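Local coordinates for uncharacterized protein (Thermus thermophilus HB8, PDB 6SCE) that acts as a DNA nuclease in type III CRISPR defence that is activated by cyclic oligoadenylate, which CARF domains recognise, at residues Gln289-Leu295 with His373-Asn378; Leu294-Val298 with Tyr318-Thr322; Val298-Ala302 with Met325-Leu329; Leu305-Tyr309 with Phe335-Lys339; Leu354-Arg358 with Leu388-Ala393. All coordinates share one frame; numbering follows the deposited sequence. Where two conformers were deposited one is given.

Contact 1. Residues Gln289-Leu295 with His373-Asn378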
# COMPACT_ATOMS: atom_id res chain seq x y z
N GLN A 289 2.81 26.11 18.22
CA GLN A 289 3.07 27.55 18.28
C GLN A 289 2.59 28.30 17.04
O GLN A 289 2.42 29.51 17.09
CB GLN A 289 4.56 27.79 18.48
CG GLN A 289 5.05 27.25 19.80
CD GLN A 289 6.36 27.86 20.22
OE1 GLN A 289 6.40 28.70 21.12
NE2 GLN A 289 7.44 27.47 19.54
N GLU A 290 2.34 27.58 15.96
CA GLU A 290 2.17 28.19 14.65
C GLU A 290 1.22 27.31 13.82
O GLU A 290 1.36 26.10 13.83
CB GLU A 290 3.54 28.24 13.98
CG GLU A 290 3.78 29.42 13.08
CD GLU A 290 5.21 29.49 12.60
OE1 GLU A 290 6.01 28.57 12.90
OE2 GLU A 290 5.54 30.47 11.91
N GLY A 291 0.26 27.92 13.14
CA GLY A 291 -0.64 27.21 12.25
C GLY A 291 -0.33 27.50 10.80
O GLY A 291 0.45 28.41 10.50
N PRO A 292 -0.93 26.74 9.87
CA PRO A 292 -1.80 25.59 10.16
C PRO A 292 -1.04 24.36 10.69
O PRO A 292 0.18 24.24 10.51
CB PRO A 292 -2.40 25.24 8.79
CG PRO A 292 -2.12 26.40 7.91
CD PRO A 292 -0.88 27.04 8.43
N LEU A 293 -1.78 23.47 11.32
CA LEU A 293 -1.29 22.19 11.80
C LEU A 293 -1.84 21.07 10.95
O LEU A 293 -2.99 21.13 10.50
CB LEU A 293 -1.83 21.91 13.19
CG LEU A 293 -1.09 22.36 14.42
CD1 LEU A 293 -0.83 23.84 14.36
CD2 LEU A 293 -1.92 22.01 15.63
N LEU A 294 -1.03 20.04 10.78
CA LEU A 294 -1.48 18.77 10.20
C LEU A 294 -1.17 17.67 11.19
O LEU A 294 -0.04 17.53 11.65
CB LEU A 294 -0.77 18.48 8.89
CG LEU A 294 -1.04 17.12 8.22
CD1 LEU A 294 -2.54 16.93 7.97
CD2 LEU A 294 -0.26 17.01 6.93
N LEU A 295 -2.20 16.90 11.53
CA LEU A 295 -2.07 15.71 12.34
C LEU A 295 -2.32 14.49 11.46
O LEU A 295 -3.29 14.46 10.72
CB LEU A 295 -3.09 15.71 13.46
CG LEU A 295 -3.36 17.02 14.19
CD1 LEU A 295 -4.40 16.77 15.27
CD2 LEU A 295 -2.09 17.58 14.75
N HIS A 373 -5.20 28.37 15.56
CA HIS A 373 -4.48 27.63 14.49
C HIS A 373 -5.44 26.67 13.79
O HIS A 373 -6.06 25.85 14.46
CB HIS A 373 -3.34 26.81 15.08
CG HIS A 373 -2.32 27.62 15.82
ND1 HIS A 373 -1.96 28.89 15.44
CD2 HIS A 373 -1.58 27.33 16.92
CE1 HIS A 373 -1.06 29.37 16.28
NE2 HIS A 373 -0.80 28.43 17.18
N PRO A 374 -5.57 26.77 12.45
CA PRO A 374 -6.31 25.74 11.72
C PRO A 374 -5.72 24.35 12.03
O PRO A 374 -4.50 24.19 12.01
CB PRO A 374 -6.07 26.10 10.26
CG PRO A 374 -5.75 27.55 10.27
CD PRO A 374 -5.04 27.81 11.55
N VAL A 375 -6.58 23.39 12.34
CA VAL A 375 -6.14 22.04 12.65
C VAL A 375 -6.66 21.09 11.61
O VAL A 375 -7.86 20.83 11.57
CB VAL A 375 -6.67 21.57 14.01
CG1 VAL A 375 -6.10 20.19 14.33
CG2 VAL A 375 -6.30 22.53 15.09
N HIS A 376 -5.76 20.55 10.79
CA HIS A 376 -6.12 19.55 9.77
C HIS A 376 -5.81 18.15 10.31
O HIS A 376 -4.79 17.93 10.95
CB HIS A 376 -5.33 19.77 8.48
CG HIS A 376 -5.60 21.09 7.82
ND1 HIS A 376 -6.50 21.23 6.78
CD2 HIS A 376 -5.11 22.32 8.06
CE1 HIS A 376 -6.53 22.50 6.41
NE2 HIS A 376 -5.70 23.18 7.17
N ALA A 377 -6.71 17.21 10.07
CA ALA A 377 -6.50 15.86 10.53
C ALA A 377 -6.75 14.94 9.36
O ALA A 377 -7.85 14.88 8.82
CB ALA A 377 -7.42 15.53 11.70
N ASN A 378 -5.73 14.21 8.98
CA ASN A 378 -5.87 13.24 7.93
C ASN A 378 -6.25 11.88 8.55
O ASN A 378 -5.59 11.40 9.47
CB ASN A 378 -4.55 13.09 7.16
CG ASN A 378 -4.64 12.00 6.13
OD1 ASN A 378 -4.39 10.80 6.43
ND2 ASN A 378 -5.09 12.37 4.94

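Contact 2. Residues Leu294-Val298 with Tyr318-Thr322. With nucleotides of chain B.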
# COMPACT_ATOMS: atom_id res chain seq x y z
N LEU A 294 -1.03 20.04 10.78
CA LEU A 294 -1.48 18.77 10.20
C LEU A 294 -1.17 17.67 11.19
O LEU A 294 -0.04 17.53 11.65
CB LEU A 294 -0.77 18.48 8.89
CG LEU A 294 -1.04 17.12 8.22
CD1 LEU A 294 -2.54 16.93 7.97
CD2 LEU A 294 -0.26 17.01 6.93
N LEU A 295 -2.20 16.90 11.53
CA LEU A 295 -2.07 15.71 12.34
C LEU A 295 -2.32 14.49 11.46
O LEU A 295 -3.29 14.46 10.72
CB LEU A 295 -3.09 15.71 13.46
CG LEU A 295 -3.36 17.02 14.19
CD1 LEU A 295 -4.40 16.77 15.27
CD2 LEU A 295 -2.09 17.58 14.75
N ALA A 296 -1.43 13.51 11.54
CA ALA A 296 -1.55 12.32 10.72
C ALA A 296 -0.85 11.13 11.35
O ALA A 296 0.11 11.29 12.14
CB ALA A 296 -0.96 12.57 9.34
N LEU A 297 -1.34 9.93 11.00
CA LEU A 297 -0.64 8.69 11.28
C LEU A 297 0.32 8.45 10.11
O LEU A 297 0.19 9.11 9.07
CB LEU A 297 -1.67 7.57 11.48
CG LEU A 297 -2.56 8.17 12.59
CD1 LEU A 297 -4.04 8.27 12.31
CD2 LEU A 297 -2.21 7.65 13.97
N VAL A 298 1.30 7.55 10.28
CA VAL A 298 2.18 7.15 9.20
C VAL A 298 2.01 5.66 9.01
O VAL A 298 2.06 4.88 9.96
CB VAL A 298 3.65 7.53 9.46
CG1 VAL A 298 4.54 7.02 8.33
CG2 VAL A 298 3.79 9.04 9.55
N TYR A 318 2.28 16.85 13.14
CA TYR A 318 2.40 15.89 14.22
C TYR A 318 2.16 14.52 13.62
O TYR A 318 1.12 14.32 13.02
CB TYR A 318 1.34 16.15 15.27
CG TYR A 318 1.57 17.43 16.07
CD1 TYR A 318 1.22 18.65 15.54
CD2 TYR A 318 2.10 17.38 17.36
CE1 TYR A 318 1.41 19.83 16.27
CE2 TYR A 318 2.31 18.55 18.08
CZ TYR A 318 1.97 19.77 17.54
OH TYR A 318 2.15 20.94 18.27
N LEU A 319 3.15 13.64 13.73
CA LEU A 319 3.16 12.34 13.09
C LEU A 319 3.27 11.25 14.14
O LEU A 319 4.20 11.25 14.93
CB LEU A 319 4.33 12.23 12.11
CG LEU A 319 4.39 13.23 10.96
CD1 LEU A 319 5.67 13.11 10.17
CD2 LEU A 319 3.16 13.04 10.07
N LEU A 320 2.30 10.33 14.17
CA LEU A 320 2.31 9.21 15.09
C LEU A 320 2.31 7.90 14.36
O LEU A 320 1.58 7.73 13.40
CB LEU A 320 1.08 9.25 16.00
CG LEU A 320 0.91 10.46 16.91
CD1 LEU A 320 -0.37 10.35 17.76
CD2 LEU A 320 2.11 10.61 17.81
N THR A 321 3.13 6.95 14.81
CA THR A 321 3.03 5.60 14.29
C THR A 321 3.65 4.59 15.26
O THR A 321 3.97 4.92 16.40
CB THR A 321 3.60 5.47 12.85
OG1 THR A 321 3.12 4.24 12.28
CG2 THR A 321 5.10 5.53 12.82
N THR A 322 3.74 3.36 14.81
CA THR A 322 4.18 2.25 15.60
C THR A 322 5.67 2.04 15.36
O THR A 322 6.26 2.46 14.34
CB THR A 322 3.44 0.96 15.22
OG1 THR A 322 3.55 0.78 13.80
CG2 THR A 322 1.99 1.05 15.59
P A B 3 -7.35 -1.43 8.81
OP1 A B 3 -7.77 -1.35 10.27
OP2 A B 3 -8.41 -0.92 7.86
O5' A B 3 -6.00 -0.63 8.61
C5' A B 3 -5.18 -0.74 7.44
C4' A B 3 -4.06 0.26 7.59
O4' A B 3 -3.22 -0.11 8.73
C3' A B 3 -3.12 0.39 6.40
O3' A B 3 -3.01 1.77 6.12
C2' A B 3 -1.81 -0.21 6.91
O2' A B 3 -0.66 0.31 6.29
C1' A B 3 -1.88 0.16 8.39
N9 A B 3 -1.05 -0.65 9.24
C8 A B 3 -0.99 -2.03 9.25
N7 A B 3 -0.16 -2.48 10.17
C5 A B 3 0.31 -1.34 10.81
C6 A B 3 1.20 -1.17 11.89
N6 A B 3 1.76 -2.19 12.54
N1 A B 3 1.43 0.10 12.29
C2 A B 3 0.83 1.11 11.65
N3 A B 3 -0.03 1.07 10.62
C4 A B 3 -0.24 -0.21 10.25

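Contact 3. Residues Val298-Ala302 with Met325-Leu329. With nucleotides of chain B.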
# COMPACT_ATOMS: atom_id res chain seq x y z
N VAL A 298 1.30 7.55 10.28
CA VAL A 298 2.18 7.15 9.20
C VAL A 298 2.01 5.66 9.01
O VAL A 298 2.06 4.88 9.96
CB VAL A 298 3.65 7.53 9.46
CG1 VAL A 298 4.54 7.02 8.33
CG2 VAL A 298 3.79 9.04 9.55
N SER A 299 1.79 5.26 7.76
CA SER A 299 1.64 3.86 7.43
C SER A 299 2.05 3.59 5.97
O SER A 299 2.86 4.34 5.43
CB SER A 299 0.25 3.37 7.79
OG SER A 299 -0.78 4.05 7.09
N GLU A 300 1.58 2.52 5.36
CA GLU A 300 2.18 2.03 4.14
C GLU A 300 1.98 3.00 2.96
O GLU A 300 2.89 3.19 2.15
CB GLU A 300 1.64 0.63 3.80
CG GLU A 300 2.10 0.08 2.45
CD GLU A 300 3.61 -0.12 2.34
OE1 GLU A 300 4.24 -0.39 3.39
OE2 GLU A 300 4.17 -0.04 1.19
N GLN A 301 0.83 3.64 2.86
CA GLN A 301 0.59 4.52 1.70
C GLN A 301 1.07 5.93 1.95
O GLN A 301 0.61 6.59 2.86
CB GLN A 301 -0.87 4.53 1.32
CG GLN A 301 -1.41 3.18 0.99
CD GLN A 301 -0.63 2.48 -0.09
OE1 GLN A 301 -0.32 3.06 -1.14
NE2 GLN A 301 -0.33 1.19 0.12
N ALA A 302 1.99 6.40 1.12
CA ALA A 302 2.48 7.77 1.25
C ALA A 302 1.55 8.81 0.61
O ALA A 302 1.53 9.93 1.04
CB ALA A 302 3.85 7.89 0.62
N MSE A 325 6.95 0.85 12.05
CA MSE A 325 6.92 1.80 10.93
C MSE A 325 7.98 2.87 11.15
O MSE A 325 7.87 3.98 10.60
CB MSE A 325 5.52 2.43 10.82
CG MSE A 325 4.37 1.51 10.45
SE MSE A 325 4.48 1.13 8.51
CE MSE A 325 2.91 -0.06 8.51
N GLU A 326 9.03 2.58 11.95
CA GLU A 326 10.03 3.61 12.23
C GLU A 326 10.65 4.18 10.95
O GLU A 326 10.79 5.37 10.84
CB GLU A 326 11.13 3.09 13.16
CG GLU A 326 12.23 4.10 13.42
CD GLU A 326 13.33 4.04 12.38
OE1 GLU A 326 13.50 2.98 11.75
OE2 GLU A 326 14.02 5.06 12.19
N SER A 327 11.01 3.34 9.98
CA SER A 327 11.63 3.83 8.74
C SER A 327 10.72 4.84 8.03
O SER A 327 11.14 5.92 7.64
CB SER A 327 11.92 2.69 7.76
OG SER A 327 12.85 1.80 8.32
N ARG A 328 9.46 4.48 7.88
CA ARG A 328 8.52 5.39 7.21
C ARG A 328 8.35 6.70 7.97
O ARG A 328 8.21 7.77 7.36
CB ARG A 328 7.18 4.71 6.96
CG ARG A 328 7.30 3.48 6.04
CD ARG A 328 7.72 3.90 4.65
NE ARG A 328 6.71 4.79 4.07
CZ ARG A 328 5.66 4.37 3.37
NH1 ARG A 328 5.48 3.07 3.11
NH2 ARG A 328 4.77 5.26 2.92
N LEU A 329 8.35 6.63 9.30
CA LEU A 329 8.26 7.83 10.10
C LEU A 329 9.49 8.69 9.86
O LEU A 329 9.38 9.92 9.69
CB LEU A 329 8.11 7.50 11.58
CG LEU A 329 8.03 8.66 12.56
CD1 LEU A 329 6.81 9.49 12.29
CD2 LEU A 329 7.99 8.13 13.99
P A B 4 -2.78 2.34 4.63
OP1 A B 4 -2.82 1.23 3.64
OP2 A B 4 -1.62 3.30 4.62
O5' A B 4 -4.16 3.15 4.52
C5' A B 4 -4.32 4.05 3.41
C4' A B 4 -5.79 4.17 3.11
O4' A B 4 -6.02 5.30 2.23
C3' A B 4 -6.36 2.95 2.40
O3' A B 4 -7.72 2.64 2.73
C2' A B 4 -6.30 3.40 0.94
O2' A B 4 -7.14 2.65 0.10
C1' A B 4 -6.73 4.85 1.10
N9 A B 4 -6.46 5.70 -0.04
C8 A B 4 -7.40 6.51 -0.64
N7 A B 4 -6.93 7.15 -1.68
C5 A B 4 -5.61 6.70 -1.81
C6 A B 4 -4.59 6.99 -2.73
N6 A B 4 -4.73 7.81 -3.78
N1 A B 4 -3.40 6.35 -2.57
C2 A B 4 -3.27 5.50 -1.54
N3 A B 4 -4.16 5.16 -0.60
C4 A B 4 -5.32 5.81 -0.79
P A B 3 -7.35 -1.43 8.81
OP1 A B 3 -7.77 -1.35 10.27
OP2 A B 3 -8.41 -0.92 7.86
O5' A B 3 -6.00 -0.63 8.61
C5' A B 3 -5.18 -0.74 7.44
C4' A B 3 -4.06 0.26 7.59
O4' A B 3 -3.22 -0.11 8.73
C3' A B 3 -3.12 0.39 6.40
O3' A B 3 -3.01 1.77 6.12
C2' A B 3 -1.81 -0.21 6.91
O2' A B 3 -0.66 0.31 6.29
C1' A B 3 -1.88 0.16 8.39
N9 A B 3 -1.05 -0.65 9.24
C8 A B 3 -0.99 -2.03 9.25
N7 A B 3 -0.16 -2.48 10.17
C5 A B 3 0.31 -1.34 10.81
C6 A B 3 1.20 -1.17 11.89
N6 A B 3 1.76 -2.19 12.54
N1 A B 3 1.43 0.10 12.29
C2 A B 3 0.83 1.11 11.65
N3 A B 3 -0.03 1.07 10.62
C4 A B 3 -0.24 -0.21 10.25
O HOH W 1 6.86 0.76 3.82

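Contact 4. Residues Leu305-Tyr309 with Phe335-Lys339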
# COMPACT_ATOMS: atom_id res chain seq x y z
N LEU A 305 -0.83 11.09 2.82
CA LEU A 305 -0.07 12.05 3.59
C LEU A 305 0.42 13.20 2.73
O LEU A 305 0.42 14.36 3.14
CB LEU A 305 1.13 11.36 4.23
CG LEU A 305 1.95 12.18 5.24
CD1 LEU A 305 1.15 12.92 6.28
CD2 LEU A 305 2.91 11.21 5.92
N TYR A 306 0.85 12.87 1.52
CA TYR A 306 1.29 13.89 0.58
C TYR A 306 0.11 14.81 0.17
O TYR A 306 0.27 16.02 0.11
CB TYR A 306 1.90 13.24 -0.62
CG TYR A 306 2.58 14.22 -1.55
CD1 TYR A 306 3.55 15.07 -1.08
CD2 TYR A 306 2.26 14.27 -2.89
CE1 TYR A 306 4.20 15.96 -1.91
CE2 TYR A 306 2.91 15.16 -3.74
CZ TYR A 306 3.88 16.00 -3.24
OH TYR A 306 4.53 16.90 -4.05
N ALA A 307 -1.05 14.22 -0.10
CA ALA A 307 -2.23 15.01 -0.40
C ALA A 307 -2.55 15.93 0.74
O ALA A 307 -2.88 17.10 0.52
CB ALA A 307 -3.42 14.10 -0.70
N ALA A 308 -2.46 15.42 1.96
CA ALA A 308 -2.74 16.23 3.14
C ALA A 308 -1.79 17.42 3.25
O ALA A 308 -2.19 18.52 3.65
CB ALA A 308 -2.69 15.39 4.39
N TYR A 309 -0.52 17.18 2.95
CA TYR A 309 0.48 18.25 2.89
C TYR A 309 0.09 19.31 1.83
O TYR A 309 0.13 20.50 2.11
CB TYR A 309 1.85 17.66 2.59
CG TYR A 309 2.84 18.69 2.14
CD1 TYR A 309 3.34 19.61 3.04
CD2 TYR A 309 3.21 18.78 0.81
CE1 TYR A 309 4.22 20.59 2.62
CE2 TYR A 309 4.10 19.75 0.38
CZ TYR A 309 4.59 20.66 1.30
OH TYR A 309 5.47 21.63 0.91
N PHE A 335 11.08 14.52 5.04
CA PHE A 335 10.34 15.20 4.01
C PHE A 335 9.77 16.52 4.49
O PHE A 335 9.93 17.57 3.83
CB PHE A 335 9.22 14.34 3.45
CG PHE A 335 8.29 15.12 2.56
CD1 PHE A 335 8.70 15.47 1.28
CD2 PHE A 335 7.07 15.56 3.04
CE1 PHE A 335 7.86 16.21 0.47
CE2 PHE A 335 6.24 16.31 2.22
CZ PHE A 335 6.64 16.63 0.93
N PHE A 336 9.10 16.49 5.65
CA PHE A 336 8.46 17.68 6.17
C PHE A 336 9.51 18.70 6.64
O PHE A 336 9.37 19.88 6.35
CB PHE A 336 7.46 17.35 7.28
CG PHE A 336 6.14 16.81 6.75
CD1 PHE A 336 5.21 17.65 6.17
CD2 PHE A 336 5.83 15.47 6.86
CE1 PHE A 336 4.00 17.17 5.71
CE2 PHE A 336 4.64 14.98 6.39
CZ PHE A 336 3.72 15.83 5.80
N ARG A 337 10.58 18.25 7.28
CA ARG A 337 11.67 19.17 7.63
C ARG A 337 12.28 19.84 6.41
O ARG A 337 12.58 21.03 6.45
CB ARG A 337 12.77 18.47 8.40
CG ARG A 337 12.44 18.15 9.85
CD ARG A 337 13.65 17.47 10.47
NE ARG A 337 13.41 16.88 11.79
CZ ARG A 337 13.53 17.54 12.94
NH1 ARG A 337 13.87 18.83 12.96
NH2 ARG A 337 13.31 16.90 14.08
N GLY A 338 12.43 19.09 5.32
CA GLY A 338 12.97 19.63 4.07
C GLY A 338 12.09 20.70 3.46
O GLY A 338 12.57 21.55 2.72
N LYS A 339 10.79 20.67 3.77
CA LYS A 339 9.83 21.66 3.30
C LYS A 339 9.63 22.81 4.29
O LYS A 339 8.68 23.58 4.16
CB LYS A 339 8.48 20.99 3.01
CG LYS A 339 8.51 19.99 1.88
CD LYS A 339 8.98 20.64 0.58
CE LYS A 339 8.63 19.84 -0.65
NZ LYS A 339 9.06 20.57 -1.88
O HOH W 2 6.06 23.62 2.87

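Contact 5. Residues Leu354-Arg358 with Leu388-Ala393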
# COMPACT_ATOMS: atom_id res chain seq x y z
N LEU A 354 -5.35 3.01 20.20
CA LEU A 354 -6.32 4.04 19.92
C LEU A 354 -6.27 5.10 21.02
O LEU A 354 -6.23 6.29 20.76
CB LEU A 354 -7.69 3.41 19.87
CG LEU A 354 -8.89 4.31 19.67
CD1 LEU A 354 -10.05 3.52 19.09
CD2 LEU A 354 -9.31 5.02 20.95
N ARG A 355 -6.24 4.66 22.28
CA ARG A 355 -6.27 5.64 23.39
C ARG A 355 -5.00 6.45 23.51
O ARG A 355 -5.06 7.63 23.91
CB ARG A 355 -6.61 4.93 24.69
CG ARG A 355 -8.05 4.42 24.69
CD ARG A 355 -8.47 3.72 25.99
NE ARG A 355 -7.70 2.50 26.28
CZ ARG A 355 -6.60 2.45 27.04
NH1 ARG A 355 -5.98 1.29 27.24
NH2 ARG A 355 -6.09 3.55 27.60
N GLU A 356 -3.86 5.87 23.15
CA GLU A 356 -2.62 6.64 23.09
C GLU A 356 -2.68 7.74 22.05
O GLU A 356 -2.22 8.85 22.29
CB GLU A 356 -1.42 5.74 22.82
CG GLU A 356 -1.13 4.76 23.95
CD GLU A 356 0.11 3.93 23.72
OE1 GLU A 356 0.87 4.23 22.78
OE2 GLU A 356 0.34 2.98 24.50
N VAL A 357 -3.21 7.45 20.87
CA VAL A 357 -3.32 8.49 19.86
C VAL A 357 -4.20 9.64 20.37
O VAL A 357 -3.84 10.81 20.25
CB VAL A 357 -3.90 7.97 18.52
CG1 VAL A 357 -4.04 9.14 17.56
CG2 VAL A 357 -3.01 6.90 17.93
N ARG A 358 -5.36 9.28 20.91
CA ARG A 358 -6.31 10.24 21.43
C ARG A 358 -5.65 11.12 22.50
O ARG A 358 -5.75 12.35 22.46
CB ARG A 358 -7.54 9.54 22.01
CG ARG A 358 -8.67 10.50 22.40
CD ARG A 358 -9.72 9.79 23.26
NE ARG A 358 -9.03 9.19 24.40
CZ ARG A 358 -9.36 8.05 25.02
NH1 ARG A 358 -10.41 7.34 24.65
NH2 ARG A 358 -8.61 7.62 26.03
N LEU A 388 -9.26 6.09 14.27
CA LEU A 388 -10.33 6.43 15.19
C LEU A 388 -9.80 7.20 16.41
O LEU A 388 -10.45 8.12 16.90
CB LEU A 388 -11.11 5.21 15.62
CG LEU A 388 -11.98 4.59 14.54
CD1 LEU A 388 -12.73 3.39 15.08
CD2 LEU A 388 -12.95 5.60 14.00
N GLY A 389 -8.62 6.84 16.89
CA GLY A 389 -7.98 7.57 17.97
C GLY A 389 -7.74 9.01 17.65
O GLY A 389 -7.95 9.92 18.47
N LEU A 390 -7.30 9.23 16.42
CA LEU A 390 -7.08 10.58 15.97
C LEU A 390 -8.41 11.30 15.88
O LEU A 390 -8.52 12.43 16.32
CB LEU A 390 -6.35 10.60 14.62
CG LEU A 390 -6.32 11.93 13.84
CD1 LEU A 390 -5.83 13.07 14.69
CD2 LEU A 390 -5.37 11.77 12.67
N TYR A 391 -9.43 10.67 15.31
CA TYR A 391 -10.73 11.30 15.21
C TYR A 391 -11.26 11.69 16.61
O TYR A 391 -11.82 12.76 16.78
CB TYR A 391 -11.73 10.37 14.52
CG TYR A 391 -13.14 10.83 14.69
CD1 TYR A 391 -13.62 11.94 14.00
CD2 TYR A 391 -14.03 10.13 15.49
CE1 TYR A 391 -14.93 12.37 14.15
CE2 TYR A 391 -15.34 10.55 15.65
CZ TYR A 391 -15.79 11.66 14.98
OH TYR A 391 -17.12 12.05 15.14
N LEU A 392 -11.03 10.83 17.60
CA LEU A 392 -11.56 11.06 18.95
C LEU A 392 -10.81 12.16 19.70
O LEU A 392 -11.32 12.70 20.69
CB LEU A 392 -11.56 9.75 19.76
CG LEU A 392 -12.60 8.73 19.28
CD1 LEU A 392 -12.36 7.37 19.88
CD2 LEU A 392 -14.02 9.19 19.58
N ALA A 393 -9.63 12.50 19.22
CA ALA A 393 -8.87 13.65 19.72
C ALA A 393 -9.43 14.98 19.24
O ALA A 393 -9.12 16.02 19.79
CB ALA A 393 -7.43 13.56 19.30

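Contact 1. Residues Gln289-Leu295 with His373-Asn378
Leu293 O accepts a hydrogen bond from His376 N at 2.8 Å, and the imidazole of His376 turns its edge to the same oxygen, CD2 lying 3.4 Å from Leu293 O. Three further backbone bonds complete the ladder: Leu293 N to Pro374 O at 2.9 Å, Leu295 N to His376 O at 2.8 Å and Asn378 N to Leu295 O at 3.0 Å. The strands run parallel, their axes 23° apart, with Leu293, Leu294 and Leu295 bridged to Val375, His376 and Ala377. This joins the central strand 293-297 to 375-378 in a mainly parallel sheet, as in the Rossmann-like fold of CARF domains. Leu295 CD1 meets Val375 CG1 at 3.9 Å on the face packed by helix 354-370. On the other face CG of Leu294, anti to the backbone N (chi1 174°), brings CD1 onto His376 CB, the side chains crossing at about a right angle. Ahead of the strands, the ring of His373 lies face-on to the Glu290-Gly291 peptide, which precedes the cis peptide bond of Pro292; Glu290 C stands 3.8 Å above the centre of the imidazole. Replacing His373 by an alanine would probably leave that peptide without its aromatic cover and Arg371 NE without its NE2 partner.

Contact 2. Residues Leu294-Val298 with Tyr318-Thr322
Leu295 and Tyr318 point the same way from adjacent strands and lie alongside each other, Leu295 CD2 reaching Tyr318 CD1 at 3.6 Å. The phenol then runs on beyond the leucine, and its OH is hydrogen-bonded to Pro286 O. On the opposite face the Ala296 methyl meets Leu319 CD2, which also receives Val298 CG2 at 4.1 Å, the two side chains crossing at a slant. Between the strands the parallel ladder alternates from one to the other: Tyr318 N to Leu294 O at 2.8 Å, Ala296 N to Tyr318 O at 3.1 Å, then Leu320 N to Ala296 O and Val298 N to Leu320 O. The last is the most bent, with an N-H...O angle of 140°. Where the ladder ends, a side chain takes over: Thr321 OG1, anti to the backbone N (chi1 -163°), donates to Val298 O at 2.6 Å. In Thr322 the hydroxyl instead sits between the backbone N and the carbonyl carbon (chi1 52°), an orientation that lets OG1 donate to N1 of A3 of chain B at 2.7 Å. Ligand recognition at the C-terminal ends of adjacent parallel strands, here those of the beta-alpha-beta unit 293-297, 303-312, 316-321, is characteristic of Rossmann-like folds such as the CARF domain.

Contact 3. Residues Val298-Ala302 with Met325-Leu329
Arg328 slides its guanidinium under the backbone of Ser299, whose O stands 3.2 Å above the guanidinium plane near its rim. Arg328 NH1 and NH2 donate to Glu300 O at 2.8 and 2.9 Å, in the guanidinium plane and from one face of the carbonyl, NH1 tilted from the carbonyl plane and NH2 above it. The Glu300 carboxylate, turned 87° from the guanidinium, makes a long salt bridge, OE1 to Arg328 NH1 at 3.7 Å, and water 1 spans the pair. Selenomethionine Met325 packs SE against Ser299 CA and CE 3.6 Å from adenine C4 of A3 of chain B. In the loop itself, Ser299 OG and Gln301 N donate to OP2 of A4 of chain B at 2.7 and 3.0 Å, and Glu300 N to O2' of A3 of chain B. A methionine at Arg328 would probably leave Glu300 O without either donor and the loop freer to turn. Arg328 is thus second-shell: it holds Glu300 O while the loop's N-H groups and hydroxyl meet the adenylate, which may polarise the Glu300-Gln301 peptide.

Contact 4. Residues Leu305-Tyr309 with Phe335-Lys339
Phe335 drives its edge at one face of Tyr309 in a T-shaped pair, centroids 5.3 Å apart and planes at 83°. This pair belongs to an aromatic cluster with Tyr306 and Phe336 that joins helices 303-312 and 326-338 of the Rossmann-like domain. Both Tyr309 (chi1 164°) and Phe335 (chi1 170°) have CG anti to the backbone N, which directs their rings toward the facing helix. Phe335 CZ also touches the edge of Tyr306, lying in that ring's plane 3.8 Å from Tyr306 CE1. Phe336 slides past Tyr309 in the opposite sense, with Phe336 CE1 3.7 Å from Tyr309 CD1; at the edge of the Phe336 ring, CZ lies 3.9 Å from Leu305 CD1. Within their own helix the two phenylalanines also overlap, Phe335 CD2 standing 3.9 Å above the centre of the Phe336 ring. Further out, Lys339 CG leans over the rim of the Phe335 ring and lies 3.6 Å from Tyr309 OH, where the two side chains cross almost perpendicularly. The polar ends are fixed by the region that follows the sheet: Tyr306 OH is hydrogen-bonded to Arg424 N, and Lys339 NZ forms a salt bridge with Asp427 of helix 425-432. Water 2, in the plane of the Tyr309 ring, links Tyr309 OH and Lys339 O, 2.9 Å from each.

Contact 5. Residues Leu354-Arg358 with Leu388-Ala393
Helices 354-358 and 388-393 run in roughly the same direction, their axes 35° apart and 7.3 Å at closest approach, with Leu354 CA 4.4 Å from Gly389 CA and Arg358 CA 4.6 Å from Ala393 CA. Gly389 and Ala393, small residues one turn apart, permit this closeness: a CB on Gly389 would fall 2.5 Å from Leu354 O. Backbone therefore meets backbone, in CA-H...O contacts from Gly389 CA to Leu354 O (3.5 Å) and from Arg358 CA to Gly389 O (3.4 Å). Side chains flank this seam. Val357 CG1, anti to the backbone N (chi1 177°), is laid over the Gly389-Leu390 peptide, 3.5 Å from Leu390 N. Leu354 divides its methyls, CD1 resting on Leu388 CB and CD2 meeting Leu392 CD1 at 4.0 Å. Of the Arg358 side chain, the aliphatic part makes the contact, CG and CD lying across the Leu392 backbone and CB, while NH1 forms a salt bridge with Glu128. On the sheet side, Val357 and Leu390 pack on Leu297 of strand 293-297, and Leu390 also on Leu295; elsewhere Leu388 rests on Val94 and Leu97 of helix 90-100 and, with Leu354, on Leu124 of strand 120-125.

In the fold
From the N terminus, strand 293-297 opens contacts 1 and 2 and the loop after it contact 3, Val298 being common to 2 and 3. Contact 2 closes first, at 318-322; contact 3 then ties that loop to the start of helix 326-338, and contact 4 closes near the helix's end, crossing both. Contact 1 closes only at 373-378, so contacts 3 and 4 lie wholly within its span. Contact 5 opens at helix 354-370, crosses contact 1, closes at 388-393 and follows 2, 3 and 4 in series. Contacts 1 and 2 build the sheet's centre; contact 4 joins helices on the face of Leu294 and Ala296, contact 5 those on the Leu295 and Leu297 face.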